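Local coordinates for fluoroacetyl coenzyme A thioesterase (Streptomyces cattleya, PDB 3KUV) that hydrolyses fluoroacetyl-CoA to fluoroacetate and CoA before it can react with citrate synthase, thereby conferring fluoroacetate resistance, and works as a homodimer, at the interface of chains A and B. Numbering follows the deposited sequence. Chains: chain A/B, Fluoroacetyl coenzyme A thioesterase.

Contact 1: the interface of chains A and B. Residues chain A 50-51, 54-55; chain B 30, 32-33, 36.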
loop_
_atom_site.group_PDB
_atom_site.type_symbol
_atom_site.label_atom_id
_atom_site.label_comp_id
_atom_site.label_asym_id
_atom_site.label_seq_id
_atom_site.Cartn_x
_atom_site.Cartn_y
_atom_site.Cartn_z
ATOM N N GLU A 50 8.427 0.331 -2.269
ATOM C CA GLU A 50 9.108 -0.684 -1.448
ATOM C C GLU A 50 10.067 -1.525 -2.365
ATOM O O GLU A 50 11.208 -1.805 -1.959
ATOM C CB GLU A 50 8.038 -1.522 -0.683
ATOM C CG GLU A 50 7.250 -0.646 0.292
ATOM C CD GLU A 50 6.198 -1.423 1.095
ATOM O OE1 GLU A 50 5.999 -2.621 0.836
ATOM O OE2 GLU A 50 5.588 -0.808 2.011
ATOM N N TRP A 51 9.606 -1.855 -3.556
ATOM C CA TRP A 51 10.479 -2.537 -4.527
ATOM C C TRP A 51 11.792 -1.745 -4.808
ATOM O O TRP A 51 12.914 -2.345 -4.852
ATOM C CB TRP A 51 9.666 -2.741 -5.813
ATOM C CG TRP A 51 10.377 -3.600 -6.898
ATOM C CD1 TRP A 51 11.545 -4.314 -6.793
ATOM C CD2 TRP A 51 9.871 -3.789 -8.188
ATOM N NE1 TRP A 51 11.812 -4.914 -8.062
ATOM C CE2 TRP A 51 10.777 -4.640 -8.906
ATOM C CE3 TRP A 51 8.698 -3.349 -8.831
ATOM C CZ2 TRP A 51 10.577 -4.978 -10.265
ATOM C CZ3 TRP A 51 8.466 -3.686 -10.226
ATOM C CH2 TRP A 51 9.440 -4.515 -10.927
ATOM N N VAL A 54 14.011 -2.291 -1.773
ATOM C CA VAL A 54 14.569 -3.645 -1.773
ATOM C C VAL A 54 15.751 -3.744 -2.761
ATOM O O VAL A 54 16.747 -4.359 -2.341
ATOM C CB VAL A 54 13.436 -4.641 -2.185
ATOM C CG1 VAL A 54 14.026 -5.998 -2.606
ATOM C CG2 VAL A 54 12.425 -4.812 -1.070
ATOM N N ARG A 55 15.650 -3.198 -3.958
ATOM C CA ARG A 55 16.786 -3.262 -4.952
ATOM C C ARG A 55 17.936 -2.430 -4.371
ATOM O O ARG A 55 19.101 -2.851 -4.439
ATOM C CB ARG A 55 16.363 -2.644 -6.248
ATOM C CG ARG A 55 15.401 -3.649 -6.995
ATOM C CD ARG A 55 14.994 -3.191 -8.270
ATOM N NE ARG A 55 16.138 -3.079 -9.232
ATOM C CZ ARG A 55 16.010 -2.566 -10.412
ATOM N NH1 ARG A 55 14.855 -2.006 -10.792
ATOM N NH2 ARG A 55 17.046 -2.635 -11.275
ATOM N N SER B 30 8.286 -8.595 -10.667
ATOM C CA SER B 30 9.484 -8.338 -9.870
ATOM C C SER B 30 10.125 -9.628 -9.519
ATOM O O SER B 30 9.567 -10.422 -8.742
ATOM C CB SER B 30 9.061 -7.662 -8.528
ATOM O OG SER B 30 10.199 -7.637 -7.661
ATOM N N GLU B 32 12.606 -9.759 -7.560
ATOM C CA GLU B 32 12.940 -9.678 -6.144
ATOM C C GLU B 32 11.707 -10.210 -5.311
ATOM O O GLU B 32 11.883 -11.033 -4.379
ATOM C CB GLU B 32 13.213 -8.191 -5.733
ATOM C CG GLU B 32 14.589 -7.738 -6.251
ATOM C CD GLU B 32 14.615 -7.346 -7.717
ATOM O OE1 GLU B 32 15.740 -7.105 -8.169
ATOM O OE2 GLU B 32 13.611 -7.065 -8.376
ATOM N N PHE B 33 10.524 -9.790 -5.690
ATOM C CA PHE B 33 9.296 -10.201 -4.919
ATOM C C PHE B 33 8.980 -11.673 -5.084
ATOM O O PHE B 33 8.359 -12.280 -4.197
ATOM C CB PHE B 33 8.074 -9.362 -5.261
ATOM C CG PHE B 33 8.097 -7.932 -4.742
ATOM C CD1 PHE B 33 6.992 -7.146 -4.934
ATOM C CD2 PHE B 33 9.202 -7.406 -4.094
ATOM C CE1 PHE B 33 6.901 -5.794 -4.467
ATOM C CE2 PHE B 33 9.190 -6.055 -3.639
ATOM C CZ PHE B 33 8.065 -5.229 -3.860
ATOM N N PHE B 36 10.121 -13.853 -2.132
ATOM C CA PHE B 36 9.796 -13.489 -0.758
ATOM C C PHE B 36 8.938 -14.551 -0.082
ATOM O O PHE B 36 8.213 -15.306 -0.756
ATOM C CB PHE B 36 8.971 -12.181 -0.743
ATOM C CG PHE B 36 9.779 -10.883 -0.536
ATOM C CD1 PHE B 36 9.468 -10.023 0.514
ATOM C CD2 PHE B 36 10.756 -10.519 -1.428
ATOM C CE1 PHE B 36 10.178 -8.844 0.680
ATOM C CE2 PHE B 36 11.515 -9.334 -1.227
ATOM C CZ PHE B 36 11.158 -8.489 -0.200
#
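One face of the A:Trp51 indole lies under B:Ser30, whose CB sits 3.7 Å from the centroid of the six-membered ring in a CH-pi contact, while its hydroxyl OG rides above the plane, offset toward the rim. At the ring edge, in plane, comes the carboxylate carbon of B:Glu32. This patch belongs to the dimer interface of a hot-dog-fold thioesterase, where helix 42-56 of chain A, which carries the active-site residue A:Glu50, receives residues 30-36 of chain B. The indole N-H donates to B:Glu32 OE2, with A:Trp51 NE1 2.8 Å away and 153° at the hydrogen. The carboxylate oxygen is met from above its own plane, and the ring and carboxylate planes stand 47° apart. B:Ser30 OG, 3.2 Å from A:Trp51 NE1, makes a close contact over the ring face. That hydroxyl accepts the backbone N-H of B:Phe33 at 2.9 Å (N to OG), which ties the serine to the start of the short helical turn 31-34. The B:Glu32 chain bends at chi2 (80°), carrying its carboxylate toward the indole while CB and CG pass alongside A:Val54 CG1. The aliphatic part of A:Arg55 packs on the same carboxylate, and its NE, 4.2 Å from B:Glu32 OE1, may favour the negative charge without a direct bond. Beyond the indole, the B:Phe33 ring points its CZ at A:Trp51 CB (3.5 Å), and B:Phe36 CZ touches A:Val54 CG2.

Contact 2: the interface of chains A and B. Residues chain A 15, 21, 40, 44, 48, 51; chain B 27, 29.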
loop_
_atom_site.group_PDB
_atom_site.type_symbol
_atom_site.label_atom_id
_atom_site.label_comp_id
_atom_site.label_asym_id
_atom_site.label_seq_id
_atom_site.Cartn_x
_atom_site.Cartn_y
_atom_site.Cartn_z
ATOM N N PHE A 15 9.118 2.671 -13.942
ATOM C CA PHE A 15 8.125 1.661 -14.237
ATOM C C PHE A 15 6.984 2.196 -15.029
ATOM O O PHE A 15 6.251 3.122 -14.571
ATOM C CB PHE A 15 7.544 1.117 -12.855
ATOM C CG PHE A 15 6.505 0.070 -12.983
ATOM C CD1 PHE A 15 6.843 -1.279 -13.284
ATOM C CD2 PHE A 15 5.158 0.366 -12.765
ATOM C CE1 PHE A 15 5.832 -2.287 -13.376
ATOM C CE2 PHE A 15 4.184 -0.629 -12.875
ATOM C CZ PHE A 15 4.494 -1.943 -13.223
ATOM N N LYS A 21 -2.391 -2.539 -13.337
ATOM C CA LYS A 21 -2.025 -1.915 -12.009
ATOM C C LYS A 21 -2.973 -0.819 -11.582
ATOM O O LYS A 21 -2.646 0.054 -10.775
ATOM C CB LYS A 21 -0.552 -1.393 -11.977
ATOM C CG LYS A 21 0.432 -2.503 -12.251
ATOM C CD LYS A 21 0.472 -3.546 -11.178
ATOM C CE LYS A 21 1.625 -4.535 -11.595
ATOM N NZ LYS A 21 1.715 -5.678 -10.734
ATOM N N PHE A 40 -3.533 4.266 -11.367
ATOM C CA PHE A 40 -2.536 3.432 -10.602
ATOM C C PHE A 40 -2.983 3.411 -9.106
ATOM O O PHE A 40 -3.145 4.444 -8.521
ATOM C CB PHE A 40 -1.193 4.161 -10.785
ATOM C CG PHE A 40 0.020 3.416 -10.274
ATOM C CD1 PHE A 40 0.217 2.052 -10.517
ATOM C CD2 PHE A 40 1.032 4.125 -9.626
ATOM C CE1 PHE A 40 1.441 1.419 -10.052
ATOM C CE2 PHE A 40 2.230 3.462 -9.210
ATOM C CZ PHE A 40 2.396 2.146 -9.450
ATOM N N PHE A 44 -0.470 -0.304 -5.150
ATOM C CA PHE A 44 0.596 -0.636 -6.115
ATOM C C PHE A 44 1.722 0.444 -6.126
ATOM O O PHE A 44 2.904 0.100 -6.269
ATOM C CB PHE A 44 0.004 -0.761 -7.538
ATOM C CG PHE A 44 -0.744 -2.034 -7.795
ATOM C CD1 PHE A 44 -0.162 -3.287 -7.608
ATOM C CD2 PHE A 44 -2.053 -1.954 -8.380
ATOM C CE1 PHE A 44 -0.867 -4.515 -7.924
ATOM C CE2 PHE A 44 -2.733 -3.110 -8.647
ATOM C CZ PHE A 44 -2.161 -4.421 -8.428
ATOM N N LEU A 48 5.570 -0.396 -5.430
ATOM C CA LEU A 48 6.718 0.044 -6.267
ATOM C C LEU A 48 7.804 0.812 -5.451
ATOM O O LEU A 48 9.002 0.674 -5.730
ATOM C CB LEU A 48 6.150 0.945 -7.371
ATOM C CG LEU A 48 7.157 1.421 -8.414
ATOM C CD1 LEU A 48 7.646 0.286 -9.237
ATOM C CD2 LEU A 48 6.501 2.500 -9.320
ATOM N N TRP A 51 9.606 -1.855 -3.556
ATOM C CA TRP A 51 10.479 -2.537 -4.527
ATOM C C TRP A 51 11.792 -1.745 -4.808
ATOM O O TRP A 51 12.914 -2.345 -4.852
ATOM C CB TRP A 51 9.666 -2.741 -5.813
ATOM C CG TRP A 51 10.377 -3.600 -6.898
ATOM C CD1 TRP A 51 11.545 -4.314 -6.793
ATOM C CD2 TRP A 51 9.871 -3.789 -8.188
ATOM N NE1 TRP A 51 11.812 -4.914 -8.062
ATOM C CE2 TRP A 51 10.777 -4.640 -8.906
ATOM C CE3 TRP A 51 8.698 -3.349 -8.831
ATOM C CZ2 TRP A 51 10.577 -4.978 -10.265
ATOM C CZ3 TRP A 51 8.466 -3.686 -10.226
ATOM C CH2 TRP A 51 9.440 -4.515 -10.927
ATOM N N TYR B 27 3.558 -7.762 -7.332
ATOM C CA TYR B 27 4.341 -7.499 -8.579
ATOM C C TYR B 27 4.889 -8.814 -9.109
ATOM O O TYR B 27 6.024 -9.137 -8.863
ATOM C CB TYR B 27 5.456 -6.463 -8.307
ATOM C CG TYR B 27 4.957 -5.063 -8.385
ATOM C CD1 TYR B 27 4.945 -4.339 -9.561
ATOM C CD2 TYR B 27 4.457 -4.439 -7.223
ATOM C CE1 TYR B 27 4.489 -3.020 -9.654
ATOM C CE2 TYR B 27 4.014 -3.100 -7.270
ATOM C CZ TYR B 27 3.953 -2.397 -8.477
ATOM O OH TYR B 27 3.519 -1.139 -8.585
ATOM N N GLU B 29 5.850 -9.098 -11.948
ATOM C CA GLU B 29 7.004 -8.743 -12.781
ATOM C C GLU B 29 8.309 -8.462 -11.998
ATOM O O GLU B 29 9.327 -8.119 -12.612
ATOM C CB GLU B 29 6.678 -7.592 -13.646
ATOM C CG GLU B 29 6.257 -6.366 -12.954
ATOM C CD GLU B 29 4.701 -6.285 -12.822
ATOM O OE1 GLU B 29 4.107 -5.501 -13.603
ATOM O OE2 GLU B 29 4.099 -6.972 -11.922
#
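B:Tyr27 reaches into chain A with its ring set between differently turned side chains. A:Phe15 meets it edge-to-face, the planes 78° apart and the centroids separated by 5.5 Å, with A:Phe15 CZ in plane at the tyrosine edge. Over one face of the phenol lies the CE3-CZ3 edge of the A:Trp51 indole, offset toward the rim, its CZ3 3.6 Å from B:Tyr27 CD1. On the opposite face stands the amine of A:Lys21, in a cation-pi contact with NZ 4.1 Å from the ring centroid. A:Lys21 bends at chi2 (-67°) and then runs extended, its CD crossing over the centre of the A:Phe44 ring before the amine reaches B:Glu29. There it forms a salt bridge and hydrogen bond, A:Lys21 NZ to B:Glu29 OE2 at 3.0 Å, approaching the syn side of the carboxylate but tilted from its plane. A bend at chi2 of B:Glu29 turns the carboxylate back, letting OE2 meet this amine while OE1 lies in plane at the edge of A:Phe15, 3.6 Å from CZ. The far end of the tyrosine enters the substrate-binding segment of this hot-dog thioesterase, where A:Phe40 CZ and A:Leu48 CB both pack against the hydroxyl. B:Tyr27 OH donates to the backbone carbonyl of A:Phe44, 2.7 Å from O, approaching from above the carbonyl plane with a C=O...donor angle of 116°.

Contact 1 and contact 2 lie about 10 Å apart, measured between the centres of their C-alpha atoms, and share A:Trp51. Both draw on helix 42-56 of chain A and successive stretches of the same chain B segment; contact 2 adds strand 10-16, the 3-10 turn 19-21 and the loop residue A:Phe40. Contact 2 is centred nearer A:Ser42, an engineered residue here (about 9 against 15 Å), while contact 1 includes A:Glu50, which loses little surface there. The partner subunit may therefore help to shape the substrate-binding segment, in keeping with the homodimer. Two-fold symmetry repeats both contacts with the chains exchanged.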